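Local coordinates for DynE8 (Micromonospora chersina, PDB 4AMM), which is the iterative polyketide synthase of enediyne biosynthesis, represented here by its acyltransferase domain, which probably loads acyl building blocks onto the carrier domain, at residues A150-A153 and D154-G158; R160-R164 and L165-P169. One frame throughout, in Å; residues are numbered along the deposited sequence.

Contact 1 of 2, residues A150-A153 and D154-G158; sequences AIIA and DSLAG
Asp-154 N donates to Ala-150 O, one helical turn earlier, at 3.1 Å, with 159° at the hydrogen. With CG beside its own backbone N (chi1 -72°), the carboxylate swings toward the same carbonyl, and Asp-154 OD2 stands 3.7 Å from Ala-150 O. The Asp-154 side chain also rests on Pro-350. Ala-153 repeats the pattern, its O taking the N-H of Ala-157 with an O to N distance of 3.0 Å, and its methyl leans on Leu-195 of helix 191-206. Both are i to i+4 bonds within the long helix 144-165 of the acyltransferase domain, which lies against helices 178-185 and 191-206. Ile-152 looks into that interface, touching Ala-181, Thr-194, Ala-198 and Leu-177, the last within a GxSxG sequence consistent with a nucleophile elbow. The Ile-152 and Leu-156 side chains cross at a slant, and the CG2 methyl of Ile-152, anti to the backbone N, meets Leu-156 CD1 at 3.8 Å. Leu-156 CG is pressed to 3.2 Å from Ile-152 O, the carbonyl that accepts the hydrogen of Leu-156 N at 2.8 Å. Shortening Leu-156 to an alanine would probably leave Ile-152 CG2 without its apolar neighbour on the next turn and open a gap beside Ala-191 and Ser-184. On an adjoining side of the helix, the buried Ser-155 OG is hydrogen-bonded to Val-348 O and lies 3.2 Å from Ile-151 O, which already receives the Ser-155 N-H.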
ATOM      1  N   ALA A 150       2.622 -10.384 -11.986  1.00 15.63           N
ATOM      2  CA  ALA A 150       2.163 -11.036 -10.751  1.00 15.44           C
ATOM      3  C   ALA A 150       1.632 -10.047  -9.767  1.00 14.83           C
ATOM      4  O   ALA A 150       0.507 -10.275  -9.212  1.00 16.76           O
ATOM      5  CB  ALA A 150       3.240 -11.849 -10.140  1.00 17.70           C
ATOM      6  N   ILE A 151       2.350  -8.955  -9.520  1.00 14.22           N
ATOM      7  CA  ILE A 151       1.880  -7.955  -8.549  1.00 13.47           C
ATOM      8  C   ILE A 151       0.592  -7.334  -9.068  1.00 14.98           C
ATOM      9  O   ILE A 151      -0.363  -7.106  -8.258  1.00 15.94           O
ATOM     10  CB  ILE A 151       2.934  -6.903  -8.438  1.00 15.37           C
ATOM     11  CG1 ILE A 151       4.124  -7.551  -7.661  1.00 15.19           C
ATOM     12  CG2 ILE A 151       2.444  -5.656  -7.681  1.00 14.56           C
ATOM     13  CD1 ILE A 151       5.458  -6.702  -7.776  1.00 18.30           C
ATOM     14  N   ILE A 152       0.473  -6.982 -10.345  1.00 13.18           N
ATOM     15  CA  ILE A 152      -0.728  -6.329 -10.890  1.00 13.62           C
ATOM     16  C   ILE A 152      -1.879  -7.330 -10.835  1.00 15.12           C
ATOM     17  O   ILE A 152      -2.992  -6.891 -10.461  1.00 14.90           O
ATOM     18  CB  ILE A 152      -0.425  -5.785 -12.293  1.00 13.52           C
ATOM     19  CG1 ILE A 152       0.495  -4.601 -12.202  1.00 14.31           C
ATOM     20  CG2 ILE A 152      -1.729  -5.505 -13.012  1.00 17.16           C
ATOM     21  CD1 ILE A 152      -0.192  -3.355 -11.504  1.00 15.40           C
ATOM     22  N   ALA A 153      -1.664  -8.609 -11.065  1.00 13.99           N
ATOM     23  CA  ALA A 153      -2.800  -9.569 -10.938  1.00 14.15           C
ATOM     24  C   ALA A 153      -3.311  -9.555  -9.502  1.00 15.02           C
ATOM     25  O   ALA A 153      -4.566  -9.551  -9.291  1.00 16.74           O
ATOM     26  CB  ALA A 153      -2.346 -10.958 -11.363  1.00 15.36           C
ATOM     27  N   ASP A 154      -2.461  -9.524  -8.499  1.00 15.79           N
ATOM     28  CA  ASP A 154      -2.928  -9.488  -7.088  1.00 15.43           C
ATOM     29  C   ASP A 154      -3.623  -8.167  -6.835  1.00 15.70           C
ATOM     30  O   ASP A 154      -4.634  -8.119  -6.118  1.00 15.20           O
ATOM     31  CB  ASP A 154      -1.810  -9.736  -6.069  1.00 16.45           C
ATOM     32  CG  ASP A 154      -1.353 -11.187  -6.044  1.00 22.16           C
ATOM     33  OD1 ASP A 154      -2.162 -12.115  -6.306  1.00 25.64           O
ATOM     34  OD2 ASP A 154      -0.159 -11.389  -5.706  1.00 26.04           O
ATOM     35  N   SER A 155      -3.095  -7.042  -7.310  1.00 13.51           N
ATOM     36  CA  SER A 155      -3.796  -5.724  -7.147  1.00 14.54           C
ATOM     37  C   SER A 155      -5.169  -5.767  -7.769  1.00 13.71           C
ATOM     38  O   SER A 155      -6.139  -5.154  -7.220  1.00 13.58           O
ATOM     39  CB  SER A 155      -2.942  -4.576  -7.654  1.00 13.81           C
ATOM     40  OG  SER A 155      -1.761  -4.548  -6.832  1.00 17.30           O
ATOM     41  N   LEU A 156      -5.285  -6.357  -8.947  1.00 14.67           N
ATOM     42  CA  LEU A 156      -6.613  -6.377  -9.621  1.00 13.26           C
ATOM     43  C   LEU A 156      -7.554  -7.264  -8.810  1.00 13.66           C
ATOM     44  O   LEU A 156      -8.751  -6.962  -8.742  1.00 14.72           O
ATOM     45  CB  LEU A 156      -6.451  -6.968 -11.047  1.00 14.19           C
ATOM     46  CG  LEU A 156      -5.720  -6.014 -11.946  1.00 14.61           C
ATOM     47  CD1 LEU A 156      -5.333  -6.762 -13.263  1.00 17.71           C
ATOM     48  CD2 LEU A 156      -6.526  -4.730 -12.331  1.00 17.52           C
ATOM     49  N   ALA A 157      -7.074  -8.320  -8.173  1.00 13.54           N
ATOM     50  CA  ALA A 157      -7.910  -9.135  -7.249  1.00 13.56           C
ATOM     51  C   ALA A 157      -8.298  -8.285  -6.075  1.00 15.06           C
ATOM     52  O   ALA A 157      -9.487  -8.327  -5.639  1.00 14.52           O
ATOM     53  CB  ALA A 157      -7.157 -10.351  -6.793  1.00 14.42           C
ATOM     54  N   GLY A 158      -7.410  -7.457  -5.525  1.00 13.61           N
ATOM     55  CA  GLY A 158      -7.862  -6.519  -4.470  1.00 11.70           C
ATOM     56  C   GLY A 158      -8.884  -5.529  -4.965  1.00 11.42           C
ATOM     57  O   GLY A 158      -9.768  -5.224  -4.149  1.00 12.12           O
TER

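Contact 2 of 2, residues R160-R164 and L165-P169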
ATOM      1  N   ARG A 160     -11.160  -6.144  -7.178  1.00 12.49           N
ATOM      2  CA  ARG A 160     -12.411  -6.972  -7.208  1.00 11.93           C
ATOM      3  C   ARG A 160     -12.935  -7.093  -5.780  1.00 12.80           C
ATOM      4  O   ARG A 160     -14.218  -7.035  -5.658  1.00 14.64           O
ATOM      5  CB  ARG A 160     -12.131  -8.329  -7.736  1.00 13.85           C
ATOM      6  CG  ARG A 160     -11.889  -8.268  -9.299  1.00 14.51           C
ATOM      7  CD  ARG A 160     -11.969  -9.673  -9.959  1.00 19.18           C
ATOM      8  NE  ARG A 160     -11.104 -10.677  -9.348  1.00 19.00           N
ATOM      9  CZ  ARG A 160      -9.827 -10.981  -9.690  1.00 21.96           C
ATOM     10  NH1 ARG A 160      -9.203 -10.271 -10.575  1.00 22.45           N
ATOM     11  NH2 ARG A 160      -9.179 -11.965  -9.082  1.00 27.84           N
ATOM     12  N   TRP A 161     -12.119  -7.192  -4.743  1.00 12.16           N
ATOM     13  CA  TRP A 161     -12.660  -7.215  -3.359  1.00 12.35           C
ATOM     14  C   TRP A 161     -13.257  -5.909  -2.994  1.00 12.56           C
ATOM     15  O   TRP A 161     -14.378  -5.850  -2.418  1.00 11.20           O
ATOM     16  CB  TRP A 161     -11.479  -7.603  -2.423  1.00 11.93           C
ATOM     17  CG  TRP A 161     -11.786  -7.659  -0.924  1.00 12.13           C
ATOM     18  CD1 TRP A 161     -11.321  -6.827   0.011  1.00 13.50           C
ATOM     19  CD2 TRP A 161     -12.637  -8.598  -0.314  1.00 12.63           C
ATOM     20  NE1 TRP A 161     -11.824  -7.216   1.248  1.00 12.97           N
ATOM     21  CE2 TRP A 161     -12.630  -8.300   1.065  1.00 12.75           C
ATOM     22  CE3 TRP A 161     -13.367  -9.688  -0.778  1.00 13.56           C
ATOM     23  CZ2 TRP A 161     -13.381  -9.061   2.015  1.00 15.78           C
ATOM     24  CZ3 TRP A 161     -14.116 -10.475   0.199  1.00 14.32           C
ATOM     25  CH2 TRP A 161     -14.068 -10.126   1.572  1.00 14.05           C
ATOM     26  N   LEU A 162     -12.592  -4.808  -3.279  1.00 10.99           N
ATOM     27  CA  LEU A 162     -13.212  -3.483  -3.032  1.00 11.85           C
ATOM     28  C   LEU A 162     -14.520  -3.347  -3.788  1.00 12.84           C
ATOM     29  O   LEU A 162     -15.514  -2.762  -3.229  1.00 13.53           O
ATOM     30  CB  LEU A 162     -12.311  -2.275  -3.473  1.00 14.13           C
ATOM     31  CG  LEU A 162     -10.962  -2.260  -2.783  1.00 14.57           C
ATOM     32  CD1 LEU A 162     -10.123  -1.127  -3.397  1.00 19.24           C
ATOM     33  CD2 LEU A 162     -11.086  -2.040  -1.271  1.00 15.59           C
ATOM     34  N   ASP A 163     -14.578  -3.814  -5.023  1.00 12.54           N
ATOM     35  CA  ASP A 163     -15.857  -3.744  -5.798  1.00 13.55           C
ATOM     36  C   ASP A 163     -16.942  -4.644  -5.138  1.00 11.72           C
ATOM     37  O   ASP A 163     -18.107  -4.128  -5.005  1.00 13.25           O
ATOM     38  CB  ASP A 163     -15.644  -4.281  -7.207  1.00 15.28           C
ATOM     39  CG  ASP A 163     -14.757  -3.412  -8.102  1.00 20.00           C
ATOM     40  OD1 ASP A 163     -14.611  -2.192  -7.855  1.00 24.45           O
ATOM     41  OD2 ASP A 163     -14.330  -4.090  -9.110  1.00 23.66           O
ATOM     42  N   ARG A 164     -16.602  -5.798  -4.643  1.00 11.57           N
ATOM     43  CA  ARG A 164     -17.599  -6.682  -3.984  1.00 11.94           C
ATOM     44  C   ARG A 164     -18.109  -5.919  -2.739  1.00 12.84           C
ATOM     45  O   ARG A 164     -19.309  -6.077  -2.420  1.00 12.97           O
ATOM     46  CB  ARG A 164     -16.960  -7.993  -3.583  1.00 12.85           C
ATOM     47  CG  ARG A 164     -17.924  -8.966  -2.880  1.00 14.50           C
ATOM     48  CD  ARG A 164     -17.309 -10.305  -2.795  1.00 16.17           C
ATOM     49  NE  ARG A 164     -18.347 -11.134  -2.219  1.00 19.93           N
ATOM     50  CZ  ARG A 164     -18.289 -12.423  -2.116  1.00 21.41           C
ATOM     51  NH1 ARG A 164     -17.164 -13.044  -2.496  1.00 25.51           N
ATOM     52  NH2 ARG A 164     -19.312 -13.096  -1.591  1.00 20.82           N
ATOM     53  N   LEU A 165     -17.283  -5.146  -2.055  1.00 11.55           N
ATOM     54  CA  LEU A 165     -17.676  -4.428  -0.833  1.00 12.19           C
ATOM     55  C   LEU A 165     -18.350  -3.128  -1.103  1.00 12.00           C
ATOM     56  O   LEU A 165     -18.845  -2.489  -0.169  1.00 13.03           O
ATOM     57  CB  LEU A 165     -16.424  -4.186   0.049  1.00 12.33           C
ATOM     58  CG  LEU A 165     -15.767  -5.409   0.682  1.00 15.35           C
ATOM     59  CD1 LEU A 165     -14.456  -4.916   1.197  1.00 16.42           C
ATOM     60  CD2 LEU A 165     -16.581  -5.965   1.786  1.00 18.67           C
ATOM     61  N   GLY A 166     -18.341  -2.653  -2.351  1.00 13.00           N
ATOM     62  CA  GLY A 166     -18.848  -1.294  -2.630  1.00 13.68           C
ATOM     63  C   GLY A 166     -18.014  -0.208  -1.975  1.00 13.69           C
ATOM     64  O   GLY A 166     -18.524   0.839  -1.531  1.00 14.00           O
ATOM     65  N   ALA A 167     -16.705  -0.350  -1.925  1.00 12.52           N
ATOM     66  CA  ALA A 167     -15.888   0.644  -1.239  1.00 12.45           C
ATOM     67  C   ALA A 167     -15.899   2.017  -1.846  1.00 13.07           C
ATOM     68  O   ALA A 167     -15.909   2.163  -3.086  1.00 15.44           O
ATOM     69  CB  ALA A 167     -14.406   0.083  -1.185  1.00 13.65           C
ATOM     70  N   ARG A 168     -15.884   3.011  -0.970  1.00 12.40           N
ATOM     71  CA  ARG A 168     -15.887   4.421  -1.437  1.00 13.31           C
ATOM     72  C   ARG A 168     -14.695   5.240  -0.893  1.00 12.54           C
ATOM     73  O   ARG A 168     -14.813   6.129  -0.087  1.00 16.31           O
ATOM     74  CB  ARG A 168     -17.152   5.086  -0.954  1.00 14.89           C
ATOM     75  CG  ARG A 168     -18.401   4.536  -1.683  1.00 17.98           C
ATOM     76  CD  ARG A 168     -19.654   5.396  -1.376  1.00 21.12           C
ATOM     77  NE  ARG A 168     -19.900   5.322   0.050  1.00 23.94           N
ATOM     78  CZ  ARG A 168     -20.578   6.174   0.805  1.00 31.86           C
ATOM     79  NH1 ARG A 168     -21.119   7.263   0.277  1.00 31.50           N
ATOM     80  NH2 ARG A 168     -20.702   5.916   2.104  1.00 30.50           N
ATOM     81  N   PRO A 169     -13.503   4.941  -1.383  1.00 14.30           N
ATOM     82  CA  PRO A 169     -12.313   5.756  -1.060  1.00 13.15           C
ATOM     83  C   PRO A 169     -12.398   7.117  -1.745  1.00 13.09           C
ATOM     84  O   PRO A 169     -13.131   7.286  -2.738  1.00 15.61           O
ATOM     85  CB  PRO A 169     -11.134   4.920  -1.625  1.00 14.72           C
ATOM     86  CG  PRO A 169     -11.702   3.850  -2.350  1.00 20.05           C
ATOM     87  CD  PRO A 169     -13.215   3.957  -2.467  1.00 14.46           C
TER
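Ala-167 N reaches back 3.0 Å to Leu-162 O in a nearly straight bond (177° at the hydrogen), closing helix 144-165 with a Schellman motif. A second bond into the last turn runs from Gly-166 N to Asp-163 O, also 3.0 Å, but here the donor stands above the carbonyl plane, well away from a lone pair. Gly-166 leaves the helical conformation with a positive phi of 65°, reached readily by a residue without a side chain. One residue earlier the ordinary helical pattern still holds, and Leu-165 N gives its hydrogen to Trp-161 O at 3.0 Å. Carbonyls at the helix end that would otherwise lack amide partners are thus supplied from the turn itself. Beyond the turn, Arg-168 pairs through its backbone with Ala-390.

The indole N-H of Trp-161 is satisfied from elsewhere: NE1 is hydrogen-bonded to Thr-382 OG1 on helix 376-387, whose Met-378 also touches the side chain. Trp-161 CG lies anti to the backbone N (chi1 179°), which brings the indole alongside Leu-165. The methyl CD1 of Leu-165 sits over one face of the five-membered ring in a CH-pi contact, 3.8 Å from its centroid and displaced toward the rim near NE1. Leu-165 also packs on Val-391 and Pro-396. Leu-162 touches Leu-101 of strand 99-103 and Leu-385 of helix 376-387. Apolar contact joins the two ends of the Schellman turn as well: the methyl CB of Ala-167 meets Leu-162 CB at 3.9 Å.

Both contacts use helix 144-165, though contact 2 runs on into the loop before strand 171-174, and their centres are about 14 Å apart. They come in series: contact 1 closes in the body of the helix before contact 2 opens at its C-terminal end, and apart from adjoining in sequence they do not touch. Along its length the helix meets helices 178-185 and 191-206 at contact 1, and helix 376-387 with the C-terminal loops at contact 2. After contact 2 the chain soon enters strand 171-174 of the parallel five-stranded sheet, which leads to the probable nucleophile elbow and helix 178-185. The Ile-152 side chain of contact 1 lies near that probable elbow.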